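Local coordinates for C381 turret protein (Sulfolobus turreted icosahedral virus, PDB 4IND), which forms the turrets of the icosahedral virus particle, assembling as five copies of a triple jelly-roll chain, at residues Y229-G234 with G294-L299; Q285-V290 with L369-E374; V94-F99 with P136-L141; I118-T123 with Y130-P135. One frame throughout, in Å; residues are numbered along the deposited sequence.

Contact 1 (Y229-G234 with G294-L299); sequences YLKITG and GSHLRL. With 2HP (dihydrogenphosphate ion), chain B.
The torsions of K231 and H296 bring both side chains to one dihydrogenphosphate ion. The chain of K231 is extended throughout, with CG anti to the backbone N (chi1 180°). H296 has its ring between the backbone N and the carbonyl carbon (chi1 62°). K231 CD lies 4.2 Å from H296 CE1. K231 NZ gives a hydrogen bond to O3 of the ion (2.8 Å). H296 NE2 gives a nearly straight one to O1 of the ion (2.8 Å, 164° at the hydrogen), which lies in the plane of the ring. A second, bent bond from NE2 to O2 is weak. H296 ND1 is bonded to the carbonyl of G378, which fixes the ring; two acceptors on the two nitrogens are consistent with a protonated imidazole. E264, E348 and I376 complete the pocket. The site joins two domains: strand 221-232 is an outer strand of the second jelly roll, and strand 295-305 belongs to the nucleoplasmin-like third. Nearby, G294 CA makes a CH...O contact with Y229 O (3.5 Å). Y229 CB sits 3.6 Å from G294 O, which lies near the ring plane at its edge. Y229 OH hydrogen-bonds OD2 of D235 of the third subunit.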
loop_
_atom_site.group_PDB
_atom_site.type_symbol
_atom_site.label_atom_id
_atom_site.label_comp_id
_atom_site.label_asym_id
_atom_site.label_seq_id
_atom_site.Cartn_x
_atom_site.Cartn_y
_atom_site.Cartn_z
ATOM N N TYR A 229 14.395 4.325 17.796
ATOM C CA TYR A 229 13.721 3.790 16.629
ATOM C C TYR A 229 14.061 2.318 16.484
ATOM O O TYR A 229 15.186 1.916 16.752
ATOM C CB TYR A 229 14.167 4.560 15.373
ATOM C CG TYR A 229 13.980 6.058 15.435
ATOM C CD1 TYR A 229 12.807 6.655 15.000
ATOM C CD2 TYR A 229 14.986 6.882 15.904
ATOM C CE1 TYR A 229 12.648 8.047 15.031
ATOM C CE2 TYR A 229 14.828 8.265 15.950
ATOM C CZ TYR A 229 13.650 8.832 15.519
ATOM O OH TYR A 229 13.472 10.191 15.556
ATOM N N LEU A 230 13.096 1.518 16.043
ATOM C CA LEU A 230 13.317 0.101 15.791
ATOM C C LEU A 230 12.988 -0.203 14.360
ATOM O O LEU A 230 11.899 0.139 13.896
ATOM C CB LEU A 230 12.359 -0.754 16.643
ATOM C CG LEU A 230 12.529 -0.756 18.142
ATOM C CD1 LEU A 230 11.464 -1.687 18.770
ATOM C CD2 LEU A 230 13.907 -1.253 18.443
ATOM N N LYS A 231 13.905 -0.861 13.664
ATOM C CA LYS A 231 13.548 -1.409 12.366
ATOM C C LYS A 231 13.056 -2.844 12.527
ATOM O O LYS A 231 13.832 -3.758 12.810
ATOM C CB LYS A 231 14.708 -1.352 11.384
ATOM C CG LYS A 231 14.305 -1.938 10.018
ATOM C CD LYS A 231 15.411 -1.876 8.973
ATOM C CE LYS A 231 14.847 -2.383 7.652
ATOM N NZ LYS A 231 15.839 -2.380 6.560
ATOM N N ILE A 232 11.754 -3.041 12.385
ATOM C CA ILE A 232 11.198 -4.383 12.492
ATOM C C ILE A 232 11.177 -4.997 11.098
ATOM O O ILE A 232 10.332 -4.657 10.281
ATOM C CB ILE A 232 9.778 -4.353 13.069
ATOM C CG1 ILE A 232 9.776 -3.629 14.428
ATOM C CG2 ILE A 232 9.207 -5.787 13.191
ATOM C CD1 ILE A 232 10.569 -4.383 15.521
ATOM N N THR A 233 12.136 -5.865 10.819
ATOM C CA THR A 233 12.155 -6.598 9.551
ATOM C C THR A 233 10.861 -7.399 9.439
ATOM O O THR A 233 10.259 -7.492 8.369
ATOM C CB THR A 233 13.333 -7.553 9.508
ATOM O OG1 THR A 233 14.544 -6.796 9.518
ATOM C CG2 THR A 233 13.288 -8.433 8.256
ATOM N N GLY A 234 10.433 -7.962 10.558
ATOM C CA GLY A 234 9.239 -8.788 10.569
ATOM C C GLY A 234 9.430 -10.179 11.134
ATOM O O GLY A 234 8.443 -10.863 11.459
ATOM N N GLY A 294 19.647 2.781 18.366
ATOM C CA GLY A 294 18.374 3.053 17.713
ATOM C C GLY A 294 18.591 3.484 16.271
ATOM O O GLY A 294 17.727 4.136 15.672
ATOM N N SER A 295 19.747 3.132 15.710
ATOM C CA SER A 295 20.024 3.487 14.321
ATOM C C SER A 295 20.900 2.454 13.658
ATOM O O SER A 295 21.421 1.553 14.317
ATOM C CB SER A 295 20.685 4.866 14.241
ATOM O OG SER A 295 22.003 4.828 14.762
ATOM N N HIS A 296 21.073 2.583 12.346
ATOM C CA HIS A 296 22.010 1.736 11.616
ATOM C C HIS A 296 22.712 2.542 10.528
ATOM O O HIS A 296 22.504 3.749 10.421
ATOM C CB HIS A 296 21.319 0.488 11.054
ATOM C CG HIS A 296 20.242 0.778 10.064
ATOM N ND1 HIS A 296 18.948 1.091 10.435
ATOM C CD2 HIS A 296 20.247 0.769 8.708
ATOM C CE1 HIS A 296 18.214 1.280 9.357
ATOM N NE2 HIS A 296 18.977 1.085 8.292
ATOM N N LEU A 297 23.543 1.876 9.734
ATOM C CA LEU A 297 24.372 2.560 8.747
ATOM C C LEU A 297 24.122 2.096 7.323
ATOM O O LEU A 297 23.570 1.021 7.081
ATOM C CB LEU A 297 25.853 2.339 9.076
ATOM C CG LEU A 297 26.248 2.667 10.517
ATOM C CD1 LEU A 297 27.646 2.156 10.842
ATOM C CD2 LEU A 297 26.159 4.163 10.736
ATOM N N ARG A 298 24.549 2.919 6.377
ATOM C CA ARG A 298 24.582 2.532 4.978
ATOM C C ARG A 298 25.851 3.150 4.379
ATOM O O ARG A 298 26.054 4.357 4.471
ATOM C CB ARG A 298 23.343 3.059 4.264
ATOM C CG ARG A 298 23.272 2.670 2.821
ATOM C CD ARG A 298 21.931 3.008 2.234
ATOM N NE ARG A 298 21.796 2.406 0.915
ATOM C CZ ARG A 298 20.675 2.392 0.208
ATOM N NH1 ARG A 298 19.581 2.952 0.699
ATOM N NH2 ARG A 298 20.648 1.812 -0.984
ATOM N N LEU A 299 26.719 2.326 3.798
ATOM C CA LEU A 299 27.998 2.825 3.270
ATOM C C LEU A 299 27.853 3.084 1.797
ATOM O O LEU A 299 27.332 2.235 1.072
ATOM C CB LEU A 299 29.126 1.820 3.491
ATOM C CG LEU A 299 29.280 1.206 4.875
ATOM C CD1 LEU A 299 30.563 0.384 4.943
ATOM C CD2 LEU A 299 29.273 2.286 5.938
HETATM P P 2HP B . 17.215 0.775 5.548
HETATM O O1 2HP B . 18.381 1.716 5.588
HETATM O O2 2HP B . 16.530 1.036 6.859
HETATM O O3 2HP B . 17.737 -0.698 5.432
HETATM O O4 2HP B . 16.225 1.135 4.403
#

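Contact 2 (Q285-V290 with L369-E374); sequences QSILNV and LILVYE
I287 lays its longer branch over the end of L369 and its CG2 methyl over L371. CG1 and CD1 both reach L369 CD2, with I287 CD1 to L369 CD2 at 3.9 Å. I287 CG2 meets L371 CD2 at 4.0 Å. This is packing across the sandwich of the nucleoplasmin-like jelly roll. Strand 283-289 is an outer strand of one four-stranded sheet, and strand 365-377 lies inside the other. The two segments run nearly parallel, 16° apart, with their axes 10.2 Å from each other, so the space between is filled by side chains. A classic beta bulge shapes the outer strand: I287 and L288 both face I352 on strand 351-358. It turns two successive side chains inward, where a regular strand would send one of them out. L288 therefore also points at the opposite sheet and crosses Y373 at about a right angle. That leucine is modelled in two conformers, and the very short approach of its CD2 to the phenol end of Y373 is doubtful. At the start of the outer segment the Q285 side chain folds along its own strand, and Q285 NE2 hydrogen-bonds S286 O at 2.9 Å, almost straight and in the amide plane.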
loop_
_atom_site.group_PDB
_atom_site.type_symbol
_atom_site.label_atom_id
_atom_site.label_comp_id
_atom_site.label_asym_id
_atom_site.label_seq_id
_atom_site.Cartn_x
_atom_site.Cartn_y
_atom_site.Cartn_z
ATOM N N GLN A 285 41.022 -1.557 13.437
ATOM C CA GLN A 285 40.601 -0.228 13.856
ATOM C C GLN A 285 39.102 -0.041 13.690
ATOM O O GLN A 285 38.580 -0.141 12.580
ATOM C CB GLN A 285 41.337 0.821 13.030
ATOM C CG GLN A 285 40.833 2.237 13.229
ATOM C CD GLN A 285 41.227 2.802 14.567
ATOM O OE1 GLN A 285 42.412 2.892 14.887
ATOM N NE2 GLN A 285 40.237 3.181 15.364
ATOM N N SER A 286 38.404 0.224 14.790
ATOM C CA SER A 286 36.976 0.507 14.702
ATOM C C SER A 286 36.793 1.852 14.031
ATOM O O SER A 286 37.502 2.808 14.345
ATOM C CB SER A 286 36.330 0.518 16.089
ATOM O OG SER A 286 34.971 0.919 15.997
ATOM N N ILE A 287 35.853 1.926 13.097
ATOM C CA ILE A 287 35.560 3.185 12.432
ATOM C C ILE A 287 34.277 3.746 13.006
ATOM O O ILE A 287 34.191 4.932 13.348
ATOM C CB ILE A 287 35.370 2.997 10.915
ATOM C CG1 ILE A 287 36.599 2.323 10.311
ATOM C CG2 ILE A 287 35.095 4.330 10.243
ATOM C CD1 ILE A 287 37.880 3.020 10.649
ATOM N N LEU A 288 33.269 2.890 13.115
ATOM C CA LEU A 288 31.987 3.320 13.632
ATOM C C LEU A 288 31.205 2.125 14.159
ATOM O O LEU A 288 31.204 1.056 13.557
ATOM C CB LEU A 288 31.202 4.043 12.539
ATOM C CG LEU A 288 30.002 4.882 12.978
ATOM C CD1 LEU A 288 30.226 5.451 14.378
ATOM C CD2 LEU A 288 29.769 5.994 11.966
ATOM N N ASN A 289 30.551 2.318 15.298
ATOM C CA ASN A 289 29.725 1.278 15.910
ATOM C C ASN A 289 28.488 1.918 16.517
ATOM O O ASN A 289 28.585 2.614 17.531
ATOM C CB ASN A 289 30.508 0.511 16.978
ATOM C CG ASN A 289 29.698 -0.620 17.592
ATOM O OD1 ASN A 289 28.469 -0.673 17.448
ATOM N ND2 ASN A 289 30.378 -1.531 18.276
ATOM N N VAL A 290 27.331 1.716 15.890
ATOM C CA VAL A 290 26.099 2.338 16.408
ATOM C C VAL A 290 25.143 1.309 16.971
ATOM O O VAL A 290 23.956 1.588 17.182
ATOM C CB VAL A 290 25.407 3.245 15.365
ATOM C CG1 VAL A 290 26.372 4.349 14.903
ATOM C CG2 VAL A 290 24.937 2.417 14.157
ATOM N N LEU A 369 41.858 6.237 5.530
ATOM C CA LEU A 369 40.593 5.792 5.006
ATOM C C LEU A 369 39.652 6.987 4.967
ATOM O O LEU A 369 39.573 7.753 5.919
ATOM C CB LEU A 369 40.002 4.714 5.921
ATOM C CG LEU A 369 38.562 4.293 5.648
ATOM C CD1 LEU A 369 38.488 3.566 4.329
ATOM C CD2 LEU A 369 38.006 3.420 6.788
ATOM N N ILE A 370 38.957 7.164 3.852
ATOM C CA ILE A 370 37.831 8.077 3.828
ATOM C C ILE A 370 36.587 7.258 3.528
ATOM O O ILE A 370 36.638 6.246 2.812
ATOM C CB ILE A 370 37.997 9.227 2.821
ATOM C CG1 ILE A 370 37.922 8.710 1.394
ATOM C CG2 ILE A 370 39.308 9.964 3.033
ATOM C CD1 ILE A 370 38.349 9.746 0.379
ATOM N N LEU A 371 35.475 7.692 4.098
ATOM C CA LEU A 371 34.242 6.934 4.034
ATOM C C LEU A 371 33.082 7.919 3.981
ATOM O O LEU A 371 33.085 8.933 4.689
ATOM C CB LEU A 371 34.156 6.023 5.260
ATOM C CG LEU A 371 32.876 5.229 5.488
ATOM C CD1 LEU A 371 32.667 4.243 4.350
ATOM C CD2 LEU A 371 32.937 4.508 6.828
ATOM N N VAL A 372 32.126 7.656 3.092
ATOM C CA VAL A 372 30.867 8.380 3.099
ATOM C C VAL A 372 29.802 7.387 3.503
ATOM O O VAL A 372 29.696 6.315 2.905
ATOM C CB VAL A 372 30.526 8.953 1.718
ATOM C CG1 VAL A 372 29.142 9.572 1.753
ATOM C CG2 VAL A 372 31.571 9.990 1.313
ATOM N N TYR A 373 29.012 7.739 4.514
ATOM C CA TYR A 373 27.975 6.828 5.004
ATOM C C TYR A 373 26.775 7.623 5.466
ATOM O O TYR A 373 26.892 8.823 5.780
ATOM C CB TYR A 373 28.508 5.989 6.165
ATOM C CG TYR A 373 28.697 6.776 7.440
ATOM C CD1 TYR A 373 27.682 6.866 8.380
ATOM C CD2 TYR A 373 29.891 7.433 7.707
ATOM C CE1 TYR A 373 27.854 7.584 9.552
ATOM C CE2 TYR A 373 30.070 8.155 8.878
ATOM C CZ TYR A 373 29.043 8.232 9.784
ATOM O OH TYR A 373 29.201 8.945 10.942
ATOM N N GLU A 374 25.627 6.964 5.514
ATOM C CA GLU A 374 24.438 7.550 6.087
ATOM C C GLU A 374 24.173 6.857 7.410
ATOM O O GLU A 374 24.414 5.655 7.550
ATOM C CB GLU A 374 23.225 7.326 5.170
ATOM C CG GLU A 374 23.353 7.876 3.757
ATOM C CD GLU A 374 22.135 7.536 2.886
ATOM O OE1 GLU A 374 21.898 8.230 1.876
ATOM O OE2 GLU A 374 21.414 6.565 3.209
#

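Contact 3 (V94-F99 with P136-L141); sequences VTVTPF and PGLAIL
L138 meets two valines, V94 and V96, and gives one methyl to each. L138 CD2 lies 4.1 Å from V94 CG2. L138 CD1 lies 4.1 Å from V96 CG2. L138 and V94 lie alongside each other, pointing opposite ways, whereas V96 meets the leucine at a slant. The backbones stay well apart, with V94 CA and L138 CA 8.4 Å from each other, so the gap is bridged by side-chain methyl groups. The contact is apolar, and all three residues are buried. T95, between the valines, points the other way and is exposed. The leucine reaches them with an unusual first torsion: chi1 is -96°, away from a staggered value. V96 presents its CG2 from beside the backbone N, and its CG1 is turned instead to I132. This is a corner of the first jelly roll, a galactose-binding-like domain. Strand 94-96 pairs with strand 108-110 in a small two-stranded sheet. L138 begins strand 138-147 of a four-stranded sheet, just after the turn that leaves strand 130-134. The small sheet is thus laid against the start of that strand, and N88 on the neighbouring strand 78-88 touches both L138 and V94. The turn before L138 is held by G137. Its carbonyl O bonds T89 OG1, and its backbone also bonds V61. The positive phi of G137, 96°, suits glycine.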
loop_
_atom_site.group_PDB
_atom_site.type_symbol
_atom_site.label_atom_id
_atom_site.label_comp_id
_atom_site.label_asym_id
_atom_site.label_seq_id
_atom_site.Cartn_x
_atom_site.Cartn_y
_atom_site.Cartn_z
ATOM N N VAL A 94 -6.977 6.732 44.155
ATOM C CA VAL A 94 -6.840 5.289 44.050
ATOM C C VAL A 94 -5.838 4.992 42.953
ATOM O O VAL A 94 -5.571 5.845 42.120
ATOM C CB VAL A 94 -8.195 4.608 43.748
ATOM C CG1 VAL A 94 -9.205 4.951 44.854
ATOM C CG2 VAL A 94 -8.729 5.029 42.387
ATOM N N THR A 95 -5.277 3.787 42.966
ATOM C CA THR A 95 -4.294 3.420 41.961
ATOM C C THR A 95 -4.773 2.217 41.160
ATOM O O THR A 95 -5.560 1.389 41.640
ATOM C CB THR A 95 -2.904 3.155 42.567
ATOM O OG1 THR A 95 -2.917 1.902 43.244
ATOM C CG2 THR A 95 -2.515 4.246 43.548
ATOM N N VAL A 96 -4.324 2.143 39.920
ATOM C CA VAL A 96 -4.642 1.017 39.064
ATOM C C VAL A 96 -3.323 0.548 38.470
ATOM O O VAL A 96 -2.408 1.359 38.259
ATOM C CB VAL A 96 -5.627 1.448 37.961
ATOM C CG1 VAL A 96 -5.511 0.547 36.763
ATOM C CG2 VAL A 96 -7.068 1.464 38.496
ATOM N N THR A 97 -3.214 -0.754 38.228
ATOM C CA THR A 97 -2.012 -1.326 37.636
ATOM C C THR A 97 -2.320 -1.855 36.242
ATOM O O THR A 97 -2.920 -2.929 36.100
ATOM C CB THR A 97 -1.467 -2.464 38.521
ATOM O OG1 THR A 97 -1.234 -1.962 39.849
ATOM C CG2 THR A 97 -0.172 -3.036 37.950
ATOM N N PRO A 98 -1.915 -1.109 35.189
ATOM C CA PRO A 98 -2.275 -1.577 33.847
ATOM C C PRO A 98 -1.589 -2.886 33.499
ATOM O O PRO A 98 -0.504 -3.176 34.011
ATOM C CB PRO A 98 -1.825 -0.415 32.928
ATOM C CG PRO A 98 -0.823 0.320 33.702
ATOM C CD PRO A 98 -1.250 0.205 35.154
ATOM N N PHE A 99 -2.229 -3.665 32.628
ATOM C CA PHE A 99 -1.718 -4.951 32.182
ATOM C C PHE A 99 -0.425 -4.799 31.368
ATOM O O PHE A 99 0.598 -5.393 31.699
ATOM C CB PHE A 99 -2.824 -5.633 31.358
ATOM C CG PHE A 99 -2.520 -7.050 30.935
ATOM C CD1 PHE A 99 -2.343 -8.054 31.882
ATOM C CD2 PHE A 99 -2.486 -7.394 29.588
ATOM C CE1 PHE A 99 -2.097 -9.387 31.487
ATOM C CE2 PHE A 99 -2.244 -8.723 29.188
ATOM C CZ PHE A 99 -2.054 -9.714 30.140
ATOM N N PRO A 136 -12.419 -0.397 44.727
ATOM C CA PRO A 136 -13.712 0.112 45.197
ATOM C C PRO A 136 -13.878 1.613 44.971
ATOM O O PRO A 136 -12.943 2.394 45.208
ATOM C CB PRO A 136 -13.676 -0.194 46.697
ATOM C CG PRO A 136 -12.793 -1.388 46.798
ATOM C CD PRO A 136 -11.717 -1.174 45.771
ATOM N N GLY A 137 -15.067 2.018 44.526
ATOM C CA GLY A 137 -15.350 3.436 44.377
ATOM C C GLY A 137 -15.131 3.933 42.955
ATOM O O GLY A 137 -15.532 5.043 42.625
ATOM N N LEU A 138 -14.503 3.119 42.113
ATOM C CA LEU A 138 -14.336 3.503 40.703
ATOM C C LEU A 138 -15.617 3.183 39.940
ATOM O O LEU A 138 -16.115 2.056 39.982
ATOM C CB LEU A 138 -13.183 2.747 40.057
ATOM C CG LEU A 138 -11.796 3.352 39.966
ATOM C CD1 LEU A 138 -11.009 2.600 38.889
ATOM C CD2 LEU A 138 -11.836 4.866 39.687
ATOM N N ALA A 139 -16.170 4.184 39.275
ATOM C CA ALA A 139 -17.253 3.982 38.325
ATOM C C ALA A 139 -16.624 3.637 36.967
ATOM O O ALA A 139 -15.647 4.273 36.557
ATOM C CB ALA A 139 -18.063 5.282 38.212
ATOM N N ILE A 140 -17.180 2.645 36.276
ATOM C CA ILE A 140 -16.692 2.280 34.952
ATOM C C ILE A 140 -17.677 2.756 33.892
ATOM O O ILE A 140 -18.791 2.251 33.808
ATOM C CB ILE A 140 -16.503 0.763 34.847
ATOM C CG1 ILE A 140 -15.770 0.241 36.085
ATOM C CG2 ILE A 140 -15.763 0.390 33.571
ATOM C CD1 ILE A 140 -15.834 -1.272 36.252
ATOM N N LEU A 141 -17.265 3.726 33.077
ATOM C CA LEU A 141 -18.201 4.359 32.138
ATOM C C LEU A 141 -18.160 3.760 30.727
ATOM O O LEU A 141 -19.209 3.605 30.083
ATOM C CB LEU A 141 -17.972 5.874 32.047
ATOM C CG LEU A 141 -17.862 6.729 33.309
ATOM C CD1 LEU A 141 -18.174 8.195 32.995
ATOM C CD2 LEU A 141 -18.743 6.229 34.409
#

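Contact 4 (I118-T123 with Y130-P135); sequences IYDIFT and YYIQLP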
loop_
_atom_site.group_PDB
_atom_site.type_symbol
_atom_site.label_atom_id
_atom_site.label_comp_id
_atom_site.label_asym_id
_atom_site.label_seq_id
_atom_site.Cartn_x
_atom_site.Cartn_y
_atom_site.Cartn_z
ATOM N N ILE A 118 -8.009 5.310 31.686
ATOM C CA ILE A 118 -7.021 4.251 31.853
ATOM C C ILE A 118 -6.625 3.754 30.468
ATOM O O ILE A 118 -7.476 3.264 29.732
ATOM C CB ILE A 118 -7.624 3.066 32.658
ATOM C CG1 ILE A 118 -7.933 3.509 34.105
ATOM C CG2 ILE A 118 -6.682 1.880 32.670
ATOM C CD1 ILE A 118 -8.721 2.479 34.901
ATOM N N TYR A 119 -5.345 3.867 30.109
ATOM C CA TYR A 119 -4.876 3.311 28.840
ATOM C C TYR A 119 -4.197 1.993 29.124
ATOM O O TYR A 119 -3.472 1.862 30.113
ATOM C CB TYR A 119 -3.860 4.252 28.160
ATOM C CG TYR A 119 -4.427 5.599 27.822
ATOM C CD1 TYR A 119 -4.864 5.899 26.533
ATOM C CD2 TYR A 119 -4.531 6.575 28.791
ATOM C CE1 TYR A 119 -5.392 7.156 26.228
ATOM C CE2 TYR A 119 -5.045 7.814 28.494
ATOM C CZ TYR A 119 -5.485 8.099 27.221
ATOM O OH TYR A 119 -6.008 9.359 26.971
ATOM N N ASP A 120 -4.393 1.018 28.245
ATOM C CA ASP A 120 -3.718 -0.255 28.424
ATOM C C ASP A 120 -3.369 -0.845 27.074
ATOM O O ASP A 120 -3.869 -0.400 26.024
ATOM C CB ASP A 120 -4.606 -1.219 29.219
ATOM C CG ASP A 120 -3.806 -2.148 30.108
ATOM O OD1 ASP A 120 -2.623 -2.397 29.788
ATOM O OD2 ASP A 120 -4.340 -2.624 31.148
ATOM N N ILE A 121 -2.496 -1.839 27.090
ATOM C CA ILE A 121 -2.035 -2.428 25.842
ATOM C C ILE A 121 -2.191 -3.936 25.965
ATOM O O ILE A 121 -1.870 -4.519 27.010
ATOM C CB ILE A 121 -0.590 -2.056 25.565
ATOM C CG1 ILE A 121 -0.474 -0.535 25.398
ATOM C CG2 ILE A 121 -0.085 -2.794 24.318
ATOM C CD1 ILE A 121 0.954 -0.018 25.372
ATOM N N PHE A 122 -2.697 -4.571 24.913
ATOM C CA PHE A 122 -2.997 -6.005 24.986
ATOM C C PHE A 122 -2.698 -6.652 23.660
ATOM O O PHE A 122 -3.302 -6.305 22.647
ATOM C CB PHE A 122 -4.463 -6.213 25.378
ATOM C CG PHE A 122 -4.919 -7.669 25.359
ATOM C CD1 PHE A 122 -4.206 -8.654 26.030
ATOM C CD2 PHE A 122 -6.084 -8.020 24.720
ATOM C CE1 PHE A 122 -4.637 -9.989 26.030
ATOM C CE2 PHE A 122 -6.534 -9.348 24.705
ATOM C CZ PHE A 122 -5.809 -10.330 25.371
ATOM N N THR A 123 -1.758 -7.597 23.656
ATOM C CA THR A 123 -1.466 -8.337 22.435
ATOM C C THR A 123 -2.296 -9.600 22.410
ATOM O O THR A 123 -2.073 -10.497 23.209
ATOM C CB THR A 123 0.020 -8.727 22.354
ATOM O OG1 THR A 123 0.810 -7.532 22.390
ATOM C CG2 THR A 123 0.311 -9.477 21.046
ATOM N N TYR A 130 -6.318 -10.871 28.803
ATOM C CA TYR A 130 -6.282 -9.531 29.377
ATOM C C TYR A 130 -6.768 -9.530 30.828
ATOM O O TYR A 130 -7.729 -10.214 31.172
ATOM C CB TYR A 130 -7.120 -8.543 28.536
ATOM C CG TYR A 130 -7.082 -7.156 29.137
ATOM C CD1 TYR A 130 -5.927 -6.381 29.059
ATOM C CD2 TYR A 130 -8.174 -6.640 29.828
ATOM C CE1 TYR A 130 -5.871 -5.118 29.621
ATOM C CE2 TYR A 130 -8.125 -5.367 30.423
ATOM C CZ TYR A 130 -6.974 -4.613 30.301
ATOM O OH TYR A 130 -6.910 -3.362 30.870
ATOM N N TYR A 131 -6.131 -8.729 31.669
ATOM C CA TYR A 131 -6.430 -8.725 33.109
ATOM C C TYR A 131 -6.135 -7.358 33.717
ATOM O O TYR A 131 -5.043 -6.831 33.556
ATOM C CB TYR A 131 -5.561 -9.758 33.812
ATOM C CG TYR A 131 -5.736 -9.790 35.336
ATOM C CD1 TYR A 131 -6.855 -10.351 35.916
ATOM C CD2 TYR A 131 -4.765 -9.278 36.172
ATOM C CE1 TYR A 131 -7.002 -10.392 37.307
ATOM C CE2 TYR A 131 -4.896 -9.317 37.545
ATOM C CZ TYR A 131 -6.016 -9.873 38.110
ATOM O OH TYR A 131 -6.160 -9.907 39.491
ATOM N N ILE A 132 -7.100 -6.793 34.427
ATOM C CA ILE A 132 -6.841 -5.595 35.223
ATOM C C ILE A 132 -7.778 -5.560 36.431
ATOM O O ILE A 132 -8.947 -5.936 36.334
ATOM C CB ILE A 132 -6.970 -4.300 34.374
ATOM C CG1 ILE A 132 -6.442 -3.075 35.144
ATOM C CG2 ILE A 132 -8.403 -4.086 33.916
ATOM C CD1 ILE A 132 -6.378 -1.814 34.276
ATOM N N GLN A 133 -7.260 -5.118 37.565
ATOM C CA GLN A 133 -8.077 -4.961 38.766
ATOM C C GLN A 133 -8.514 -3.514 38.911
ATOM O O GLN A 133 -7.772 -2.586 38.569
ATOM C CB GLN A 133 -7.307 -5.397 40.017
ATOM C CG GLN A 133 -7.031 -6.879 40.106
ATOM C CD GLN A 133 -6.508 -7.284 41.476
ATOM O OE1 GLN A 133 -6.894 -6.716 42.493
ATOM N NE2 GLN A 133 -5.604 -8.251 41.502
ATOM N N LEU A 134 -9.725 -3.328 39.429
ATOM C CA LEU A 134 -10.295 -2.006 39.637
ATOM C C LEU A 134 -10.723 -1.886 41.082
ATOM O O LEU A 134 -11.492 -2.714 41.564
ATOM C CB LEU A 134 -11.500 -1.806 38.706
ATOM C CG LEU A 134 -11.215 -1.994 37.212
ATOM C CD1 LEU A 134 -12.499 -2.040 36.395
ATOM C CD2 LEU A 134 -10.276 -0.917 36.698
ATOM N N PRO A 135 -10.239 -0.852 41.787
ATOM C CA PRO A 135 -10.522 -0.693 43.223
ATOM C C PRO A 135 -11.924 -0.159 43.505
ATOM O O PRO A 135 -12.549 0.463 42.636
ATOM C CB PRO A 135 -9.469 0.345 43.681
ATOM C CG PRO A 135 -9.201 1.147 42.447
ATOM C CD PRO A 135 -9.298 0.169 41.286
#
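The F122 ring carries Y130 on one face: Y130 CB sits over its centre, 3.6 Å above the plane, in a CH-pi contact. The Y130 ring follows with its edge toward the same face. The two planes meet at 63° and the centroids are 5.6 Å apart, an edge-to-face pair. With CG anti to the backbone N (chi1 180°), Y130 swings its ring past F122 and on to D120, whose carboxylate lies at the ring edge. Y130 OH donates a hydrogen bond to D120 OD2 (2.7 Å). It meets that oxygen on its anti side, 35° out of the carboxylate plane. The acid is well satisfied although buried. OD2 also takes the backbone N of F99. OD1 takes the backbone N of I121 and of F100, and these four bonds should fix the carboxylate and favour its charged form. F99 sets its own ring against Y130. Beyond the acid the contact is apolar. I118 CG2 touches I132 CD1 at 4.0 Å, and I118 CD1 touches L134 CD2 at 4.1 Å. V96 also packs on I118. The strands converge toward the loop that joins them: D120 CA and I132 CA are 9.2 Å apart, F122 CA and Y130 CA 6.5 Å. Strand 114-124 is an outer strand of a four-stranded sheet and strand 130-134 of a three-stranded one. They are successive strands running roughly antiparallel, facing each other across the core, as is typical of the jelly-roll sandwich.

How the contacts relate
Contacts 3 and 4 come first along the chain, and contact 4 is nested inside the loop closed by contact 3. Both lie in the first jelly-roll domain, their centres 9 Å apart. They touch directly and belong to the same region of the domain interior. Contacts 1 and 2 follow, with alternating segments and centres 16 Å apart. They share the sheet in which strands 295-305 and 365-377 are neighbours, and R298 O probably bonds E374 N. Contact 1 ties the second domain to the third; contact 2 lies within the third. The centres of contacts 2 and 3 are 52 Å apart, reflecting an elongated chain of three jelly rolls.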